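Local coordinates for protein CdnC (Chryseobacterium gregarium DSM 19109, PDB 7MGV) that installs single and bicyclic omega-ester macrocycles in a ribosomally made precursor peptide, as a graspetide ligase of the ATP-grasp family, at residues 22-27 / 89-94; 53-58 / 95-100. All coordinates share one frame; numbering follows the deposited sequence.

Contact 1 (22-27 / 89-94); sequences NKILII and ISTVWY
Lys23 O is gripped twice by Ser90. The backbone N of Ser90 lies in the carbonyl plane, 2.7 Å from Lys23 O, while Ser90 OG donates from above that plane, 54° out of it, in a second short bond. The OG reaches there because it sits between its own N and carbonyl carbon (chi1 60°). Further along, Leu25 straddles Val92: its N donates to Thr91 O at 3.1 Å, and its O takes Trp93 N nearly head-on at 2.7 Å. Trp93 O then accepts Ile27 N in a straight bond (173° at the hydrogen).

Side chains alternate between the two faces of the sheet. On one, Leu25 and Val92 lie side by side with CD2 of the leucine 3.7 Å from CG2 of the valine, and CB of Ile27 comes up to the edge of the Tyr94 ring, 3.6 Å from CD1. On the other face, Ile26 reaches the edge of the Trp93 indole, its CD1 3.8 Å from CE3, and Thr91 OG1 lies against CG2 of Ile24 at 3.6 Å.

This is the parallel pairing of strands 22-28 and 91-94 in the middle of a four-strand parallel sheet, within the MvdD-type pre-ATP-grasp domain. Strand 22-28 has strand 48-54 on its other edge, reached by a beta-alpha-beta crossover through helix 35-46. That helix covers the face of Ile24, Ile26 and Trp93, whereas helix 110-130 packs on Leu25, Ile27 and Tyr94. Several polar ends are fixed from further out: Thr91 OG1 bonds to Leu341 O, Lys23 NZ forms a salt bridge with Asp88, and Tyr94 OH bonds to Ala97 N.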
loop_
_atom_site.group_PDB
_atom_site.type_symbol
_atom_site.label_atom_id
_atom_site.label_comp_id
_atom_site.label_asym_id
_atom_site.label_seq_id
_atom_site.Cartn_x
_atom_site.Cartn_y
_atom_site.Cartn_z
ATOM N N ASN A 22 13.912 -19.601 19.424
ATOM C CA ASN A 22 13.026 -18.593 18.858
ATOM C C ASN A 22 13.448 -18.264 17.432
ATOM O O ASN A 22 14.613 -17.943 17.175
ATOM C CB ASN A 22 13.036 -17.332 19.721
ATOM C CG ASN A 22 11.796 -17.209 20.583
ATOM O OD1 ASN A 22 11.126 -18.200 20.873
ATOM N ND2 ASN A 22 11.484 -15.988 20.999
ATOM N N LYS A 23 12.500 -18.346 16.504
ATOM C CA LYS A 23 12.771 -18.156 15.087
ATOM C C LYS A 23 12.387 -16.748 14.654
ATOM O O LYS A 23 11.321 -16.242 15.021
ATOM C CB LYS A 23 12.014 -19.188 14.248
ATOM C CG LYS A 23 12.511 -20.610 14.435
ATOM C CD LYS A 23 11.800 -21.573 13.504
ATOM C CE LYS A 23 10.363 -21.797 13.938
ATOM N NZ LYS A 23 9.672 -22.784 13.066
ATOM N N ILE A 24 13.261 -16.122 13.871
ATOM C CA ILE A 24 13.082 -14.749 13.412
ATOM C C ILE A 24 13.184 -14.746 11.892
ATOM O O ILE A 24 14.259 -15.008 11.338
ATOM C CB ILE A 24 14.111 -13.793 14.028
ATOM C CG1 ILE A 24 13.927 -13.723 15.545
ATOM C CG2 ILE A 24 13.999 -12.410 13.400
ATOM C CD1 ILE A 24 14.877 -12.773 16.231
ATOM N N LEU A 25 12.074 -14.449 11.222
ATOM C CA LEU A 25 12.060 -14.365 9.768
ATOM C C LEU A 25 12.587 -13.008 9.319
ATOM O O LEU A 25 12.172 -11.967 9.838
ATOM C CB LEU A 25 10.646 -14.587 9.237
ATOM C CG LEU A 25 10.502 -14.648 7.716
ATOM C CD1 LEU A 25 11.140 -15.913 7.161
ATOM C CD2 LEU A 25 9.038 -14.557 7.314
ATOM N N ILE A 26 13.506 -13.018 8.357
ATOM C CA ILE A 26 14.078 -11.801 7.794
ATOM C C ILE A 26 13.888 -11.831 6.285
ATOM O O ILE A 26 14.300 -12.791 5.622
ATOM C CB ILE A 26 15.567 -11.648 8.152
ATOM C CG1 ILE A 26 15.743 -11.489 9.664
ATOM C CG2 ILE A 26 16.167 -10.460 7.415
ATOM C CD1 ILE A 26 17.163 -11.176 10.082
ATOM N N ILE A 27 13.270 -10.784 5.748
ATOM C CA ILE A 27 13.034 -10.648 4.316
ATOM C C ILE A 27 14.101 -9.726 3.740
ATOM O O ILE A 27 14.244 -8.579 4.182
ATOM C CB ILE A 27 11.625 -10.106 4.028
ATOM C CG1 ILE A 27 10.583 -10.852 4.865
ATOM C CG2 ILE A 27 11.307 -10.211 2.544
ATOM C CD1 ILE A 27 10.380 -12.291 4.454
ATOM N N ILE A 89 6.920 -18.406 13.893
ATOM C CA ILE A 89 8.004 -17.447 14.050
ATOM C C ILE A 89 7.685 -16.502 15.203
ATOM O O ILE A 89 6.519 -16.183 15.476
ATOM C CB ILE A 89 8.247 -16.664 12.747
ATOM C CG1 ILE A 89 6.957 -15.991 12.273
ATOM C CG2 ILE A 89 8.817 -17.576 11.670
ATOM C CD1 ILE A 89 7.173 -14.944 11.202
ATOM N N SER A 90 8.733 -16.049 15.895
ATOM C CA SER A 90 8.531 -15.122 17.002
ATOM C C SER A 90 8.315 -13.700 16.502
ATOM O O SER A 90 7.403 -13.009 16.970
ATOM C CB SER A 90 9.717 -15.182 17.966
ATOM O OG SER A 90 10.928 -14.845 17.312
ATOM N N THR A 91 9.144 -13.243 15.565
ATOM C CA THR A 91 8.959 -11.959 14.903
ATOM C C THR A 91 9.331 -12.099 13.435
ATOM O O THR A 91 9.901 -13.104 13.005
ATOM C CB THR A 91 9.804 -10.839 15.529
ATOM O OG1 THR A 91 11.190 -11.069 15.248
ATOM C CG2 THR A 91 9.591 -10.754 17.030
ATOM N N VAL A 92 8.999 -11.067 12.664
ATOM C CA VAL A 92 9.418 -10.947 11.275
ATOM C C VAL A 92 10.044 -9.573 11.089
ATOM O O VAL A 92 9.597 -8.589 11.690
ATOM C CB VAL A 92 8.241 -11.162 10.296
ATOM C CG1 VAL A 92 7.165 -10.102 10.493
ATOM C CG2 VAL A 92 8.733 -11.169 8.854
ATOM N N TRP A 93 11.102 -9.509 10.285
ATOM C CA TRP A 93 11.726 -8.247 9.898
ATOM C C TRP A 93 11.648 -8.153 8.380
ATOM O O TRP A 93 12.423 -8.801 7.669
ATOM C CB TRP A 93 13.167 -8.153 10.390
ATOM C CG TRP A 93 13.834 -6.864 10.001
ATOM C CD1 TRP A 93 13.219 -5.680 9.711
ATOM C CD2 TRP A 93 15.239 -6.632 9.853
ATOM N NE1 TRP A 93 14.154 -4.726 9.393
ATOM C CE2 TRP A 93 15.402 -5.284 9.474
ATOM C CE3 TRP A 93 16.377 -7.432 10.006
ATOM C CZ2 TRP A 93 16.655 -4.718 9.245
ATOM C CZ3 TRP A 93 17.619 -6.868 9.778
ATOM C CH2 TRP A 93 17.748 -5.524 9.402
ATOM N N TYR A 94 10.712 -7.351 7.886
ATOM C CA TYR A 94 10.506 -7.173 6.453
ATOM C C TYR A 94 11.241 -5.911 6.019
ATOM O O TYR A 94 10.749 -4.794 6.205
ATOM C CB TYR A 94 9.017 -7.102 6.125
ATOM C CG TYR A 94 8.709 -6.712 4.695
ATOM C CD1 TYR A 94 9.472 -7.193 3.638
ATOM C CD2 TYR A 94 7.649 -5.864 4.402
ATOM C CE1 TYR A 94 9.192 -6.836 2.334
ATOM C CE2 TYR A 94 7.361 -5.503 3.101
ATOM C CZ TYR A 94 8.134 -5.991 2.070
ATOM O OH TYR A 94 7.850 -5.633 0.775
#

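Contact 2 (53-58 / 95-100); sequences FNVDEY and RRAYNI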
loop_
_atom_site.group_PDB
_atom_site.type_symbol
_atom_site.label_atom_id
_atom_site.label_comp_id
_atom_site.label_asym_id
_atom_site.label_seq_id
_atom_site.Cartn_x
_atom_site.Cartn_y
_atom_site.Cartn_z
ATOM N N PHE A 53 14.700 -15.267 4.131
ATOM C CA PHE A 53 13.820 -15.387 2.972
ATOM C C PHE A 53 14.254 -14.320 1.974
ATOM O O PHE A 53 13.853 -13.157 2.079
ATOM C CB PHE A 53 12.355 -15.228 3.374
ATOM C CG PHE A 53 11.373 -15.561 2.277
ATOM C CD1 PHE A 53 11.799 -16.085 1.067
ATOM C CD2 PHE A 53 10.016 -15.349 2.464
ATOM C CE1 PHE A 53 10.893 -16.386 0.065
ATOM C CE2 PHE A 53 9.107 -15.650 1.468
ATOM C CZ PHE A 53 9.546 -16.168 0.266
ATOM N N ASN A 54 15.076 -14.718 1.007
ATOM C CA ASN A 54 15.546 -13.792 -0.014
ATOM C C ASN A 54 14.468 -13.639 -1.078
ATOM O O ASN A 54 14.060 -14.619 -1.711
ATOM C CB ASN A 54 16.864 -14.273 -0.611
ATOM C CG ASN A 54 18.065 -13.707 0.120
ATOM O OD1 ASN A 54 19.198 -13.816 -0.345
ATOM N ND2 ASN A 54 17.818 -13.090 1.271
ATOM N N VAL A 55 14.016 -12.401 -1.273
ATOM C CA VAL A 55 12.753 -12.159 -1.956
ATOM C C VAL A 55 12.886 -12.182 -3.474
ATOM O O VAL A 55 11.897 -12.451 -4.168
ATOM C CB VAL A 55 12.167 -10.826 -1.455
ATOM C CG1 VAL A 55 12.724 -9.645 -2.240
ATOM C CG2 VAL A 55 10.663 -10.861 -1.492
ATOM N N ASP A 56 14.078 -11.916 -4.014
ATOM C CA ASP A 56 14.265 -12.003 -5.457
ATOM C C ASP A 56 14.233 -13.442 -5.950
ATOM O O ASP A 56 13.963 -13.673 -7.133
ATOM C CB ASP A 56 15.583 -11.342 -5.863
ATOM C CG ASP A 56 16.761 -11.839 -5.050
ATOM O OD1 ASP A 56 16.561 -12.215 -3.875
ATOM O OD2 ASP A 56 17.888 -11.849 -5.586
ATOM N N GLU A 57 14.494 -14.407 -5.071
ATOM C CA GLU A 57 14.484 -15.815 -5.442
ATOM C C GLU A 57 13.095 -16.436 -5.380
ATOM O O GLU A 57 12.969 -17.648 -5.589
ATOM C CB GLU A 57 15.441 -16.603 -4.545
ATOM C CG GLU A 57 16.822 -15.986 -4.384
ATOM C CD GLU A 57 17.721 -16.175 -5.598
ATOM O OE1 GLU A 57 18.799 -16.786 -5.435
ATOM O OE2 GLU A 57 17.374 -15.708 -6.704
ATOM N N TYR A 58 12.056 -15.647 -5.092
ATOM C CA TYR A 58 10.678 -16.119 -5.115
ATOM C C TYR A 58 10.011 -15.653 -6.397
ATOM O O TYR A 58 10.145 -14.475 -6.755
ATOM C CB TYR A 58 9.908 -15.590 -3.906
ATOM C CG TYR A 58 8.433 -15.931 -3.910
ATOM C CD1 TYR A 58 7.988 -17.179 -3.493
ATOM C CD2 TYR A 58 7.484 -15.004 -4.326
ATOM C CE1 TYR A 58 6.643 -17.496 -3.496
ATOM C CE2 TYR A 58 6.136 -15.313 -4.332
ATOM C CZ TYR A 58 5.722 -16.560 -3.917
ATOM O OH TYR A 58 4.382 -16.871 -3.920
ATOM N N ARG A 95 12.430 -6.091 5.451
ATOM C CA ARG A 95 13.095 -5.014 4.735
ATOM C C ARG A 95 12.454 -4.887 3.361
ATOM O O ARG A 95 12.370 -5.872 2.619
ATOM C CB ARG A 95 14.593 -5.291 4.619
ATOM C CG ARG A 95 15.230 -5.759 5.918
ATOM C CD ARG A 95 16.747 -5.731 5.840
ATOM N NE ARG A 95 17.233 -4.692 4.937
ATOM C CZ ARG A 95 18.194 -3.827 5.244
ATOM N NH1 ARG A 95 18.776 -3.873 6.434
ATOM N NH2 ARG A 95 18.575 -2.915 4.360
ATOM N N ARG A 96 11.990 -3.679 3.032
ATOM C CA ARG A 96 11.108 -3.490 1.884
ATOM C C ARG A 96 11.714 -4.057 0.608
ATOM O O ARG A 96 12.880 -3.810 0.289
ATOM C CB ARG A 96 10.787 -2.006 1.695
ATOM C CG ARG A 96 9.714 -1.769 0.642
ATOM C CD ARG A 96 9.205 -0.341 0.638
ATOM N NE ARG A 96 7.871 -0.263 0.048
ATOM C CZ ARG A 96 7.196 0.867 -0.134
ATOM N NH1 ARG A 96 7.732 2.026 0.220
ATOM N NH2 ARG A 96 5.987 0.837 -0.677
ATOM N N ALA A 97 10.905 -4.823 -0.119
ATOM C CA ALA A 97 11.356 -5.476 -1.337
ATOM C C ALA A 97 11.239 -4.536 -2.527
ATOM O O ALA A 97 10.243 -3.824 -2.683
ATOM C CB ALA A 97 10.542 -6.744 -1.594
ATOM N N TYR A 98 12.271 -4.538 -3.368
ATOM C CA TYR A 98 12.272 -3.763 -4.599
ATOM C C TYR A 98 12.444 -4.616 -5.845
ATOM O O TYR A 98 12.286 -4.093 -6.955
ATOM C CB TYR A 98 13.378 -2.697 -4.562
ATOM C CG TYR A 98 13.249 -1.724 -3.412
ATOM C CD1 TYR A 98 14.325 -1.464 -2.574
ATOM C CD2 TYR A 98 12.051 -1.064 -3.165
ATOM C CE1 TYR A 98 14.213 -0.576 -1.522
ATOM C CE2 TYR A 98 11.930 -0.175 -2.115
ATOM C CZ TYR A 98 13.014 0.067 -1.297
ATOM O OH TYR A 98 12.900 0.952 -0.250
ATOM N N ASN A 99 12.758 -5.904 -5.702
ATOM C CA ASN A 99 12.953 -6.779 -6.856
ATOM C C ASN A 99 12.528 -8.187 -6.451
ATOM O O ASN A 99 13.286 -8.901 -5.788
ATOM C CB ASN A 99 14.398 -6.750 -7.332
ATOM C CG ASN A 99 14.697 -7.839 -8.341
ATOM O OD1 ASN A 99 15.633 -8.619 -8.172
ATOM N ND2 ASN A 99 13.895 -7.901 -9.398
ATOM N N ILE A 100 11.321 -8.572 -6.848
ATOM C CA ILE A 100 10.823 -9.921 -6.642
ATOM C C ILE A 100 10.622 -10.567 -8.006
ATOM O O ILE A 100 10.569 -9.895 -9.042
ATOM C CB ILE A 100 9.516 -9.937 -5.830
ATOM C CG1 ILE A 100 8.430 -9.174 -6.577
ATOM C CG2 ILE A 100 9.727 -9.307 -4.464
ATOM C CD1 ILE A 100 7.052 -9.613 -6.219
#
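The carboxamide of Asn99 meets Asp56 through one atom, OD1, which comes to 3.6 Å from CB of the aspartate. The Tyr98 side chain sets off away from 53-58, and its ring has Arg96 O over one face, offset toward the rim; the Tyr58 side chain packs on Ile120 and Thr123 of helix 110-130 and on Pro223 of the second subunit.

Val55 carries most of the rest, both of its methyls facing Ala97 and Ile100. CG1, turned between the backbone N and the carbonyl carbon (chi1 86°), touches Ala97 CB at 3.7 Å and also lies against Asn99 O. CG2 comes nearest to CG2 of Ile100, at 3.5 Å, the two side chains crossing at a slant. With an alanine here, both methyls go, and a gap would probably open between Ala97 and Ile100, letting the 95-100 loop shift.

Both segments leave the C-terminal ends of parallel strands, 48-54 and 91-94, which lie on the two sides of strand 22-28, so the contact joins the loops beyond that central strand. Asp56 CA approaches Asn99 O at 3.3 Å, a CA-H...O contact bent to 120° at the hydrogen. The carboxylate of Asp56 leads off to Thr30 OG1, through OD2, and the backbone of Asp56 bonds to that of His102. With no hydrogen bond running between the segments, the fit rests on methyl packing and this bent contact.

How the contacts relate
From the N terminus, the chain lays down 22-27, passes through helix 35-46 and strand 48-54 to reach 53-58, then runs through strands 63-69, 72-78 and 83-85 before 89-94 comes back beside 22-27. Contact 1 therefore closes a loop of 61 residues. The chain continues straight into 95-100, which closes a shorter loop of 36 onto 53-58, so the segments alternate and the two contacts cross. They also touch: Phe53 N probably bonds to Ile26 O at 2.9 Å, and Ile27 O packs against CB of Arg95. Contact 1 joins strands within the parallel sheet, while contact 2 brings the chain leaving edge strand 48-54 up to the loop before helix 104-107.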